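Long-range contacts in transferrin binding protein B (Actinobacillus suis, PDB 3PQU), which probably binds the host iron carrier transferrin at the bacterial outer membrane, as a lipoprotein co-receptor for iron acquisition: residues S161-K166 / T331-I337; V373-N377 / E456-N460; I80-I85 / Y154-T158; S206-N210 / V224-H229. All blocks are in the same frame, centred on the assembly; numbering follows the deposited sequence.

Overall arrangement
The four contacts are spread over the two lobes of the protein, each built of a beta barrel and a handle domain. Contact 1 lies where the lobes meet, about 15 Å from the centre of the chain, pairing strand 163-165 with the start of strand 333-343. Contact 3, in the N-lobe handle, has its centre about 22 Å from that of contact 1, and its second segment, 154-158, nearly adjoins contact 1 in sequence. Contact 4 fastens loops of the N-lobe barrel, about 34 Å from contact 1 between centres. Contact 2 joins the C-lobe handle to its barrel; its centre is about 58 Å from that of contact 4, on the opposite side of the chain's centre.

Contact 1: residues S161-K166 / T331-I337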
loop_
_atom_site.group_PDB
_atom_site.type_symbol
_atom_site.label_atom_id
_atom_site.label_comp_id
_atom_site.label_asym_id
_atom_site.label_seq_id
_atom_site.Cartn_x
_atom_site.Cartn_y
_atom_site.Cartn_z
ATOM N N SER A 161 0.989 0.978 6.105
ATOM C CA SER A 161 1.529 0.980 7.463
ATOM C C SER A 161 2.769 0.104 7.644
ATOM O O SER A 161 2.830 -1.028 7.162
ATOM C CB SER A 161 0.424 0.594 8.437
ATOM O OG SER A 161 -0.726 1.395 8.192
ATOM N N LYS A 162 3.765 0.635 8.342
ATOM C CA LYS A 162 4.963 -0.143 8.630
ATOM C C LYS A 162 5.003 -0.679 10.064
ATOM O O LYS A 162 5.864 -1.494 10.403
ATOM C CB LYS A 162 6.214 0.688 8.322
ATOM C CG LYS A 162 6.353 1.064 6.842
ATOM C CD LYS A 162 7.782 1.464 6.510
ATOM C CE LYS A 162 8.011 1.528 5.000
ATOM N NZ LYS A 162 7.501 2.772 4.401
ATOM N N GLU A 163 4.074 -0.209 10.892
ATOM C CA GLU A 163 3.942 -0.660 12.268
ATOM C C GLU A 163 2.477 -0.934 12.559
ATOM O O GLU A 163 1.616 -0.199 12.088
ATOM C CB GLU A 163 4.458 0.418 13.231
ATOM C CG GLU A 163 5.885 0.831 12.966
ATOM C CD GLU A 163 6.620 1.216 14.233
ATOM O OE1 GLU A 163 7.538 2.059 14.156
ATOM O OE2 GLU A 163 6.278 0.671 15.305
ATOM N N LEU A 164 2.193 -1.982 13.331
ATOM C CA LEU A 164 0.804 -2.328 13.645
ATOM C C LEU A 164 0.589 -2.292 15.155
ATOM O O LEU A 164 1.500 -2.581 15.914
ATOM C CB LEU A 164 0.420 -3.710 13.071
ATOM C CG LEU A 164 0.512 -3.941 11.548
ATOM C CD1 LEU A 164 0.153 -5.390 11.158
ATOM C CD2 LEU A 164 -0.378 -2.968 10.787
ATOM N N PRO A 165 -0.621 -1.918 15.592
ATOM C CA PRO A 165 -0.895 -1.923 17.029
ATOM C C PRO A 165 -0.854 -3.338 17.592
ATOM O O PRO A 165 -1.058 -4.302 16.859
ATOM C CB PRO A 165 -2.317 -1.360 17.123
ATOM C CG PRO A 165 -2.539 -0.609 15.821
ATOM C CD PRO A 165 -1.760 -1.406 14.808
ATOM N N LYS A 166 -0.564 -3.447 18.883
ATOM C CA LYS A 166 -0.625 -4.712 19.604
ATOM C C LYS A 166 -2.014 -4.830 20.230
ATOM O O LYS A 166 -2.629 -3.819 20.569
ATOM C CB LYS A 166 0.425 -4.721 20.719
ATOM C CG LYS A 166 1.844 -4.475 20.248
ATOM C CD LYS A 166 2.432 -5.727 19.641
ATOM C CE LYS A 166 2.543 -6.836 20.673
ATOM N NZ LYS A 166 2.976 -8.122 20.059
ATOM N N THR A 331 -0.881 4.256 21.098
ATOM C CA THR A 331 -1.000 2.812 21.124
ATOM C C THR A 331 0.400 2.243 20.955
ATOM O O THR A 331 1.208 2.770 20.188
ATOM C CB THR A 331 -1.898 2.289 19.977
ATOM O OG1 THR A 331 -1.977 0.859 20.036
ATOM C CG2 THR A 331 -1.336 2.705 18.621
ATOM N N THR A 332 0.692 1.181 21.689
ATOM C CA THR A 332 1.935 0.456 21.510
ATOM C C THR A 332 1.889 -0.283 20.174
ATOM O O THR A 332 0.940 -1.012 19.891
ATOM C CB THR A 332 2.144 -0.538 22.659
ATOM O OG1 THR A 332 2.193 0.185 23.890
ATOM C CG2 THR A 332 3.435 -1.321 22.476
ATOM N N THR A 333 2.901 -0.073 19.339
ATOM C CA THR A 333 2.950 -0.739 18.050
ATOM C C THR A 333 4.183 -1.613 17.933
ATOM O O THR A 333 5.149 -1.462 18.674
ATOM C CB THR A 333 2.930 0.266 16.899
ATOM O OG1 THR A 333 4.056 1.141 17.005
ATOM C CG2 THR A 333 1.651 1.095 16.947
ATOM N N GLU A 334 4.133 -2.542 16.996
ATOM C CA GLU A 334 5.280 -3.371 16.693
ATOM C C GLU A 334 5.580 -3.251 15.201
ATOM O O GLU A 334 4.689 -3.408 14.354
ATOM C CB GLU A 334 5.005 -4.818 17.089
ATOM C CG GLU A 334 6.096 -5.780 16.682
ATOM C CD GLU A 334 5.952 -7.134 17.340
ATOM O OE1 GLU A 334 5.504 -7.196 18.505
ATOM O OE2 GLU A 334 6.293 -8.142 16.693
ATOM N N ARG A 335 6.830 -2.949 14.879
ATOM C CA ARG A 335 7.212 -2.703 13.495
ATOM C C ARG A 335 7.185 -3.993 12.675
ATOM O O ARG A 335 7.673 -5.017 13.137
ATOM C CB ARG A 335 8.595 -2.064 13.438
ATOM C CG ARG A 335 8.929 -1.520 12.083
ATOM C CD ARG A 335 10.045 -0.486 12.152
ATOM N NE ARG A 335 10.202 0.160 10.850
ATOM C CZ ARG A 335 9.611 1.298 10.498
ATOM N NH1 ARG A 335 8.835 1.945 11.362
ATOM N NH2 ARG A 335 9.806 1.795 9.284
ATOM N N ILE A 336 6.598 -3.944 11.476
ATOM C CA ILE A 336 6.557 -5.112 10.595
ATOM C C ILE A 336 7.429 -4.998 9.348
ATOM O O ILE A 336 7.855 -6.006 8.787
ATOM C CB ILE A 336 5.132 -5.460 10.130
ATOM C CG1 ILE A 336 4.439 -4.247 9.495
ATOM C CG2 ILE A 336 4.319 -6.018 11.277
ATOM C CD1 ILE A 336 3.167 -4.635 8.716
ATOM N N ILE A 337 7.688 -3.770 8.917
ATOM C CA ILE A 337 8.342 -3.526 7.638
ATOM C C ILE A 337 9.392 -2.426 7.721
ATOM O O ILE A 337 9.200 -1.419 8.398
ATOM C CB ILE A 337 7.300 -3.098 6.567
ATOM C CG1 ILE A 337 6.294 -4.218 6.308
ATOM C CG2 ILE A 337 7.987 -2.717 5.268
ATOM C CD1 ILE A 337 5.097 -3.788 5.382
HETATM O O HOH W 1 8.084 -0.450 17.703
#
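E163 reaches over the neighbouring strand and is held by R335 and T333 together. Its CB packs against the T333 side chain, and its CG rests 3.8 Å from R335 CA. With CG beside the backbone N (chi1 -56°) and the chain bent at the next torsion, the carboxylate falls between the two partners. OE1 takes R335 NH1 at 3.1 Å in a salt bridge; the oxygen lies in the guanidinium plane, but the two flat groups stand nearly perpendicular, 85° apart. OE2 accepts from T333 OG1 at 2.8 Å, approached from above the carboxylate plane, and also from a water that bridges to T333 O. K162 runs alongside R335, its CB over one face of the guanidinium, while its amine turns away to the carbonyl of L352. Beneath these side chains the strands pair antiparallel: L164 and E334 exchange two backbone bonds, L164 O taking E334 N at 2.8 Å, and K162 O receives both I336 N (2.8 Å) and I337 N (3.3 Å). On the face bearing L164 and E334, L164 CG meets I336 CD1 at 3.9 Å, and K166 NZ forms a salt bridge to E334 OE1 at 3.1 Å, while E334 OE2 accepts from T428 N. Backbone bonds thus set the strand register, and carboxylates on both faces reinforce it. Salt bridges from NH1 to E163 and from NE to D338 would restrain the rotation of the R335 guanidinium, giving this pairing between the lobes a strongly polar character.

Contact 2: residues V373-N377 / E456-N460; sequences VNFKN and EADNN
F375 lays one ring face against N459, whose CB stands 3.6 Å from the ring centroid and only 6° off the ring normal: a CH-pi contact over the centre. The ring gets there because CG is anti to the backbone N (chi1 173°), which throws it outward from the turn toward the loop. N459 has its CG between backbone N and carbonyl carbon, folding the amide back along the phenyl group; the two planes lie 26° apart, stacked, with ND2 near CB and CG of F375. The rim atom CE2 comes obliquely to D458 C at 3.3 Å, so the ring also packs on the D458-N459 peptide. K376 likewise starts with CG between its backbone N and carbonyl carbon, and from there the chain runs extended to A457. Its CD passes A457 CB at 4.0 Å, and NZ donates to A457 O at 2.9 Å, in the carbonyl plane and on a lone pair. E456 OE1 lies 4.0 Å from K376 NZ, beyond a salt bridge, and may add a weak attraction. Behind the contact, N377 OD1 accepts from N374 N and N377 ND2 donates to N374 O, closing the N374-N377 turn. C393, disulfide-bonded to C394, touches F375, K376 and A457. The arrangement is a peripheral interdomain contact: the turn leading into strand 376-383 of the C-lobe handle packs on the loop between strands 452-455 and 467-472 of the C-lobe beta barrel.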
loop_
_atom_site.group_PDB
_atom_site.type_symbol
_atom_site.label_atom_id
_atom_site.label_comp_id
_atom_site.label_asym_id
_atom_site.label_seq_id
_atom_site.Cartn_x
_atom_site.Cartn_y
_atom_site.Cartn_z
ATOM N N VAL A 373 18.503 -15.155 -10.844
ATOM C CA VAL A 373 19.312 -16.365 -10.851
ATOM C C VAL A 373 20.682 -16.139 -10.216
ATOM O O VAL A 373 21.304 -17.080 -9.738
ATOM C CB VAL A 373 19.487 -16.921 -12.292
ATOM C CG1 VAL A 373 18.125 -17.221 -12.913
ATOM C CG2 VAL A 373 20.268 -15.940 -13.165
ATOM N N ASN A 374 21.143 -14.891 -10.208
ATOM C CA ASN A 374 22.474 -14.561 -9.699
ATOM C C ASN A 374 22.494 -14.191 -8.218
ATOM O O ASN A 374 21.446 -14.063 -7.580
ATOM C CB ASN A 374 23.079 -13.424 -10.522
ATOM C CG ASN A 374 23.338 -13.822 -11.957
ATOM O OD1 ASN A 374 23.744 -14.950 -12.232
ATOM N ND2 ASN A 374 23.108 -12.896 -12.882
ATOM N N PHE A 375 23.699 -14.026 -7.674
ATOM C CA PHE A 375 23.865 -13.583 -6.294
ATOM C C PHE A 375 23.210 -12.226 -6.089
ATOM O O PHE A 375 22.448 -12.037 -5.149
ATOM C CB PHE A 375 25.341 -13.502 -5.913
ATOM C CG PHE A 375 25.577 -12.904 -4.556
ATOM C CD1 PHE A 375 25.302 -13.632 -3.409
ATOM C CD2 PHE A 375 26.065 -11.611 -4.426
ATOM C CE1 PHE A 375 25.515 -13.088 -2.157
ATOM C CE2 PHE A 375 26.284 -11.058 -3.176
ATOM C CZ PHE A 375 26.009 -11.798 -2.038
ATOM N N LYS A 376 23.533 -11.278 -6.962
ATOM C CA LYS A 376 22.782 -10.035 -7.042
ATOM C C LYS A 376 22.368 -9.847 -8.497
ATOM O O LYS A 376 23.075 -10.282 -9.404
ATOM C CB LYS A 376 23.580 -8.847 -6.493
ATOM C CG LYS A 376 24.647 -8.275 -7.404
ATOM C CD LYS A 376 25.364 -7.118 -6.705
ATOM C CE LYS A 376 26.281 -6.344 -7.645
ATOM N NZ LYS A 376 27.100 -5.348 -6.897
ATOM N N ASN A 377 21.211 -9.229 -8.715
ATOM C CA ASN A 377 20.614 -9.183 -10.043
ATOM C C ASN A 377 20.176 -7.783 -10.425
ATOM O O ASN A 377 19.638 -7.047 -9.603
ATOM C CB ASN A 377 19.423 -10.144 -10.100
ATOM C CG ASN A 377 19.817 -11.566 -9.747
ATOM O OD1 ASN A 377 20.231 -12.337 -10.613
ATOM N ND2 ASN A 377 19.711 -11.916 -8.466
ATOM N N GLU A 456 30.554 -2.123 -3.463
ATOM C CA GLU A 456 29.660 -2.870 -4.338
ATOM C C GLU A 456 29.435 -4.279 -3.805
ATOM O O GLU A 456 30.382 -5.023 -3.564
ATOM C CB GLU A 456 30.217 -2.915 -5.764
ATOM C CG GLU A 456 30.314 -1.553 -6.439
ATOM C CD GLU A 456 29.271 -1.358 -7.523
ATOM O OE1 GLU A 456 29.152 -2.239 -8.400
ATOM O OE2 GLU A 456 28.575 -0.319 -7.502
ATOM N N ALA A 457 28.171 -4.638 -3.618
ATOM C CA ALA A 457 27.822 -5.930 -3.043
ATOM C C ALA A 457 28.449 -7.084 -3.817
ATOM O O ALA A 457 28.439 -7.091 -5.045
ATOM C CB ALA A 457 26.317 -6.087 -2.995
ATOM N N ASP A 458 28.996 -8.055 -3.091
ATOM C CA ASP A 458 29.541 -9.263 -3.710
ATOM C C ASP A 458 29.497 -10.435 -2.740
ATOM O O ASP A 458 29.127 -10.272 -1.578
ATOM C CB ASP A 458 30.969 -9.032 -4.218
ATOM C CG ASP A 458 31.971 -8.829 -3.091
ATOM O OD1 ASP A 458 33.038 -8.231 -3.346
ATOM O OD2 ASP A 458 31.700 -9.267 -1.955
ATOM N N ASN A 459 29.876 -11.613 -3.220
ATOM C CA ASN A 459 29.863 -12.820 -2.396
ATOM C C ASN A 459 31.254 -13.350 -2.047
ATOM O O ASN A 459 31.395 -14.490 -1.598
ATOM C CB ASN A 459 29.040 -13.921 -3.069
ATOM C CG ASN A 459 29.428 -14.135 -4.525
ATOM O OD1 ASN A 459 30.264 -13.411 -5.074
ATOM N ND2 ASN A 459 28.816 -15.131 -5.159
ATOM N N ASN A 460 32.277 -12.526 -2.251
ATOM C CA ASN A 460 33.638 -12.894 -1.865
ATOM C C ASN A 460 33.837 -12.768 -0.353
ATOM O O ASN A 460 34.177 -11.697 0.152
ATOM C CB ASN A 460 34.664 -12.043 -2.619
ATOM C CG ASN A 460 36.097 -12.504 -2.387
ATOM O OD1 ASN A 460 36.354 -13.412 -1.597
ATOM N ND2 ASN A 460 37.035 -11.873 -3.078
#

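Contact 3: residues I80-I85 / Y154-T158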
loop_
_atom_site.group_PDB
_atom_site.type_symbol
_atom_site.label_atom_id
_atom_site.label_comp_id
_atom_site.label_asym_id
_atom_site.label_seq_id
_atom_site.Cartn_x
_atom_site.Cartn_y
_atom_site.Cartn_z
ATOM N N ILE A 80 -5.122 2.185 -8.718
ATOM C CA ILE A 80 -4.703 3.575 -8.808
ATOM C C ILE A 80 -3.601 3.825 -7.799
ATOM O O ILE A 80 -3.429 3.053 -6.856
ATOM C CB ILE A 80 -5.870 4.546 -8.613
ATOM C CG1 ILE A 80 -6.598 4.281 -7.298
ATOM C CG2 ILE A 80 -6.855 4.441 -9.794
ATOM C CD1 ILE A 80 -7.748 5.270 -7.063
ATOM N N TRP A 81 -2.840 4.889 -7.993
ATOM C CA TRP A 81 -1.581 5.014 -7.265
ATOM C C TRP A 81 -1.136 6.442 -7.019
ATOM O O TRP A 81 0.032 6.673 -6.683
ATOM C CB TRP A 81 -0.463 4.227 -7.971
ATOM C CG TRP A 81 -0.142 4.725 -9.344
ATOM C CD1 TRP A 81 0.584 5.841 -9.663
ATOM C CD2 TRP A 81 -0.527 4.127 -10.590
ATOM N NE1 TRP A 81 0.667 5.973 -11.029
ATOM C CE2 TRP A 81 -0.003 4.933 -11.621
ATOM C CE3 TRP A 81 -1.261 2.987 -10.931
ATOM C CZ2 TRP A 81 -0.192 4.637 -12.971
ATOM C CZ3 TRP A 81 -1.450 2.697 -12.276
ATOM C CH2 TRP A 81 -0.914 3.517 -13.277
ATOM N N ASN A 82 -2.052 7.396 -7.151
ATOM C CA ASN A 82 -1.693 8.804 -6.912
ATOM C C ASN A 82 -1.197 9.040 -5.492
ATOM O O ASN A 82 -1.837 8.619 -4.523
ATOM C CB ASN A 82 -2.854 9.761 -7.242
ATOM C CG ASN A 82 -2.410 11.240 -7.279
ATOM O OD1 ASN A 82 -1.545 11.663 -6.519
ATOM N ND2 ASN A 82 -3.010 12.019 -8.168
ATOM N N GLU A 83 -0.057 9.720 -5.376
ATOM C CA GLU A 83 0.582 9.961 -4.084
ATOM C C GLU A 83 -0.087 11.095 -3.324
ATOM O O GLU A 83 0.035 11.197 -2.108
ATOM C CB GLU A 83 2.067 10.301 -4.266
ATOM C CG GLU A 83 2.737 9.623 -5.452
ATOM C CD GLU A 83 2.553 10.397 -6.745
ATOM O OE1 GLU A 83 2.132 9.781 -7.748
ATOM O OE2 GLU A 83 2.826 11.618 -6.756
ATOM N N ASN A 84 -0.782 11.957 -4.051
ATOM C CA ASN A 84 -1.418 13.115 -3.445
ATOM C C ASN A 84 -2.911 12.874 -3.264
ATOM O O ASN A 84 -3.680 12.986 -4.225
ATOM C CB ASN A 84 -1.184 14.353 -4.312
ATOM C CG ASN A 84 -1.830 15.591 -3.735
ATOM O OD1 ASN A 84 -2.325 15.573 -2.607
ATOM N ND2 ASN A 84 -1.833 16.673 -4.502
ATOM N N ILE A 85 -3.325 12.545 -2.041
ATOM C CA ILE A 85 -4.718 12.169 -1.807
ATOM C C ILE A 85 -5.641 13.375 -1.821
ATOM O O ILE A 85 -6.855 13.226 -1.805
ATOM C CB ILE A 85 -4.919 11.383 -0.498
ATOM C CG1 ILE A 85 -4.619 12.262 0.713
ATOM C CG2 ILE A 85 -4.083 10.112 -0.501
ATOM C CD1 ILE A 85 -5.006 11.620 2.024
ATOM N N TYR A 154 -14.386 4.416 -5.501
ATOM C CA TYR A 154 -12.959 4.180 -5.313
ATOM C C TYR A 154 -12.557 4.170 -3.846
ATOM O O TYR A 154 -13.316 4.598 -2.975
ATOM C CB TYR A 154 -12.146 5.261 -6.041
ATOM C CG TYR A 154 -12.068 6.561 -5.239
ATOM C CD1 TYR A 154 -10.918 6.892 -4.504
ATOM C CD2 TYR A 154 -13.150 7.418 -5.166
ATOM C CE1 TYR A 154 -10.853 8.072 -3.756
ATOM C CE2 TYR A 154 -13.098 8.601 -4.415
ATOM C CZ TYR A 154 -11.949 8.907 -3.711
ATOM O OH TYR A 154 -11.893 10.064 -2.976
ATOM N N TYR A 155 -11.340 3.704 -3.595
ATOM C CA TYR A 155 -10.629 4.069 -2.381
ATOM C C TYR A 155 -9.179 4.339 -2.743
ATOM O O TYR A 155 -8.653 3.796 -3.716
ATOM C CB TYR A 155 -10.747 2.974 -1.271
ATOM C CG TYR A 155 -9.800 1.784 -1.427
ATOM C CD1 TYR A 155 -8.506 1.824 -0.908
ATOM C CD2 TYR A 155 -10.207 0.620 -2.080
ATOM C CE1 TYR A 155 -7.637 0.728 -1.046
ATOM C CE2 TYR A 155 -9.347 -0.469 -2.230
ATOM C CZ TYR A 155 -8.057 -0.406 -1.708
ATOM O OH TYR A 155 -7.196 -1.487 -1.835
ATOM N N LEU A 156 -8.524 5.176 -1.954
ATOM C CA LEU A 156 -7.110 5.445 -2.167
ATOM C C LEU A 156 -6.452 5.766 -0.837
ATOM O O LEU A 156 -6.945 6.600 -0.084
ATOM C CB LEU A 156 -6.941 6.637 -3.112
ATOM C CG LEU A 156 -5.514 7.086 -3.386
ATOM C CD1 LEU A 156 -4.736 5.957 -4.066
ATOM C CD2 LEU A 156 -5.522 8.332 -4.252
ATOM N N GLY A 157 -5.337 5.113 -0.550
ATOM C CA GLY A 157 -4.650 5.343 0.699
ATOM C C GLY A 157 -3.221 5.766 0.470
ATOM O O GLY A 157 -2.671 5.587 -0.620
ATOM N N THR A 158 -2.619 6.340 1.506
ATOM C CA THR A 158 -1.230 6.741 1.438
ATOM C C THR A 158 -0.503 6.222 2.667
ATOM O O THR A 158 -1.121 5.958 3.698
ATOM C CB THR A 158 -1.094 8.282 1.318
ATOM O OG1 THR A 158 0.286 8.638 1.131
ATOM C CG2 THR A 158 -1.614 8.953 2.571
HETATM O O HOH W 2 -1.147 7.472 -2.208
#
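In L156 the CG branch lies opposite the backbone N (chi1 177°), aiming both methyls at the chain that leaves strand 78-80, while I80 places CG1 between its own N and carbonyl carbon (chi1 55°) and so extends CD1 toward strand 150-157. The two side chains cross obliquely, I80 CG1 meeting L156 CD1 at 4.1 Å. Farther out, I80 CD1 rests 3.8 Å from the carbonyl oxygen of Y155 and also approaches CD1 of the Y154 ring. The other methyl of L156, CD2, abuts the backbone of the turn, 3.7 Å from N82 O, and more loosely meets I85 CG2. I85 uses that same branch on T158: CG2 lies 3.9 Å from T158 CB, the two side chains crossing at about a right angle. No direct hydrogen bond joins the segments. Instead one water bridges them, donating to N82 O at 2.7 Å and to G157 O at 2.9 Å. N82 OD1 accepts from N84 N at 2.6 Å, an Asx turn, and the amides of N82 and N84 both donate to E87. L156 thus has an isoleucine at each of its methyls, I85 the looser of the two, with one bridging water beside it. The contact closes over one face of the antiparallel N-lobe handle sheet: strand 43-47 lies between 78-80 and 150-157, strand 121-128 flanks 150-157 on its other side and touches I85 through R122, and the chain then goes on toward helix 91-97.

Contact 4: residues S206-N210 / V224-H229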
loop_
_atom_site.group_PDB
_atom_site.type_symbol
_atom_site.label_atom_id
_atom_site.label_comp_id
_atom_site.label_asym_id
_atom_site.label_seq_id
_atom_site.Cartn_x
_atom_site.Cartn_y
_atom_site.Cartn_z
ATOM N N SER A 206 -27.333 6.987 -4.974
ATOM C CA SER A 206 -28.776 7.072 -5.229
ATOM C C SER A 206 -29.642 6.382 -4.173
ATOM O O SER A 206 -30.869 6.492 -4.194
ATOM C CB SER A 206 -29.105 6.494 -6.604
ATOM O OG SER A 206 -28.820 5.105 -6.624
ATOM N N ASP A 207 -28.997 5.647 -3.276
ATOM C CA ASP A 207 -29.669 4.963 -2.166
ATOM C C ASP A 207 -30.417 6.009 -1.319
ATOM O O ASP A 207 -29.885 7.102 -1.061
ATOM C CB ASP A 207 -28.600 4.219 -1.333
ATOM C CG ASP A 207 -29.148 3.001 -0.586
ATOM O OD1 ASP A 207 -30.352 2.653 -0.707
ATOM O OD2 ASP A 207 -28.344 2.371 0.133
ATOM N N ASN A 208 -31.653 5.700 -0.920
ATOM C CA ASN A 208 -32.457 6.609 -0.110
ATOM C C ASN A 208 -32.112 6.499 1.381
ATOM O O ASN A 208 -32.839 5.892 2.149
ATOM C CB ASN A 208 -33.948 6.340 -0.346
ATOM C CG ASN A 208 -34.387 6.672 -1.770
ATOM O OD1 ASN A 208 -33.730 7.443 -2.481
ATOM N ND2 ASN A 208 -35.504 6.088 -2.190
ATOM N N VAL A 209 -30.988 7.073 1.776
ATOM C CA VAL A 209 -30.525 6.957 3.151
ATOM C C VAL A 209 -30.461 8.340 3.794
ATOM O O VAL A 209 -30.630 9.345 3.111
ATOM C CB VAL A 209 -29.149 6.313 3.186
ATOM C CG1 VAL A 209 -29.245 4.882 2.668
ATOM C CG2 VAL A 209 -28.183 7.134 2.341
ATOM N N ASN A 210 -30.240 8.388 5.105
ATOM C CA ASN A 210 -30.057 9.662 5.815
ATOM C C ASN A 210 -28.719 10.326 5.472
ATOM O O ASN A 210 -27.648 9.782 5.774
ATOM C CB ASN A 210 -30.146 9.441 7.335
ATOM C CG ASN A 210 -29.742 10.680 8.140
ATOM O OD1 ASN A 210 -30.107 11.807 7.801
ATOM N ND2 ASN A 210 -28.984 10.468 9.216
ATOM N N VAL A 224 -31.880 9.887 15.633
ATOM C CA VAL A 224 -31.007 9.509 14.531
ATOM C C VAL A 224 -29.953 8.531 15.039
ATOM O O VAL A 224 -29.176 8.857 15.940
ATOM C CB VAL A 224 -30.320 10.739 13.920
ATOM C CG1 VAL A 224 -29.275 10.309 12.882
ATOM C CG2 VAL A 224 -31.357 11.659 13.288
ATOM N N LYS A 225 -29.940 7.328 14.479
ATOM C CA LYS A 225 -28.999 6.295 14.911
ATOM C C LYS A 225 -27.746 6.242 14.052
ATOM O O LYS A 225 -26.703 5.784 14.512
ATOM C CB LYS A 225 -29.658 4.910 14.908
ATOM C CG LYS A 225 -31.019 4.841 15.612
ATOM C CD LYS A 225 -30.882 4.686 17.114
ATOM C CE LYS A 225 -32.248 4.688 17.806
ATOM N NZ LYS A 225 -33.067 3.475 17.512
ATOM N N GLY A 226 -27.847 6.680 12.801
ATOM C CA GLY A 226 -26.722 6.557 11.883
ATOM C C GLY A 226 -26.827 7.412 10.630
ATOM O O GLY A 226 -27.917 7.874 10.254
ATOM N N VAL A 227 -25.684 7.624 9.984
ATOM C CA VAL A 227 -25.616 8.390 8.740
ATOM C C VAL A 227 -25.252 7.500 7.529
ATOM O O VAL A 227 -24.325 6.677 7.597
ATOM C CB VAL A 227 -24.589 9.548 8.852
ATOM C CG1 VAL A 227 -24.445 10.263 7.504
ATOM C CG2 VAL A 227 -25.012 10.552 9.932
ATOM N N ALA A 228 -25.994 7.662 6.434
ATOM C CA ALA A 228 -25.690 6.998 5.166
ATOM C C ALA A 228 -25.251 5.544 5.333
ATOM O O ALA A 228 -25.965 4.739 5.910
ATOM C CB ALA A 228 -24.624 7.785 4.369
ATOM N N HIS A 229 -24.074 5.225 4.800
ATOM C CA HIS A 229 -23.562 3.863 4.839
ATOM C C HIS A 229 -22.352 3.789 5.767
ATOM O O HIS A 229 -21.252 4.271 5.445
ATOM C CB HIS A 229 -23.205 3.377 3.430
ATOM C CG HIS A 229 -24.319 3.554 2.444
ATOM N ND1 HIS A 229 -24.431 4.669 1.636
ATOM C CD2 HIS A 229 -25.386 2.769 2.158
ATOM C CE1 HIS A 229 -25.524 4.562 0.895
ATOM N NE2 HIS A 229 -26.123 3.423 1.197
#
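V224 opens the second segment by placing CG1 3.7 Å from ND2 of N210, the two side chains crossing at about a right angle. Two residues on, G226 offers its carbonyl: N210 ND2 donates to G226 O at 3.0 Å, with the acceptor in the amide plane and the N-H nearly straight on it (167°). The same ND2 also serves H213 O, joining two carbonyls, and G226 O accepts from Q258 NE2 as well. N210 can span the distance because its CG is anti to the backbone N (chi1 171°), carrying the amide out toward the partner chain. V227 CG1 lies against N210 O, and its CG2 is near N210 ND2. At A228 the backbones meet: A228 N donates to N210 O at 2.8 Å, while V209 CG2 packs on A228 CA at 3.8 Å. H229 ends the walk. Its NE2 donates to D207 OD2 at 2.7 Å, almost linearly, the oxygen lying in the ring plane; the carboxylate is turned only 18° from the imidazole and is met on its anti side. V209 CG1 sits beside H229 NE2 at 3.7 Å, adding an apolar neighbour to the pair. D207 OD1 forms a salt bridge with R248, and F178 and W176 pack edge-to-face with H229. Buried among aromatic and aliphatic groups, this His-carboxylate pair thus has its acid shared between H229 and R248; the carboxylate is probably ionised and would favour a proton on NE2, so that polar bonds hold the two loops of the barrel together in a buried setting.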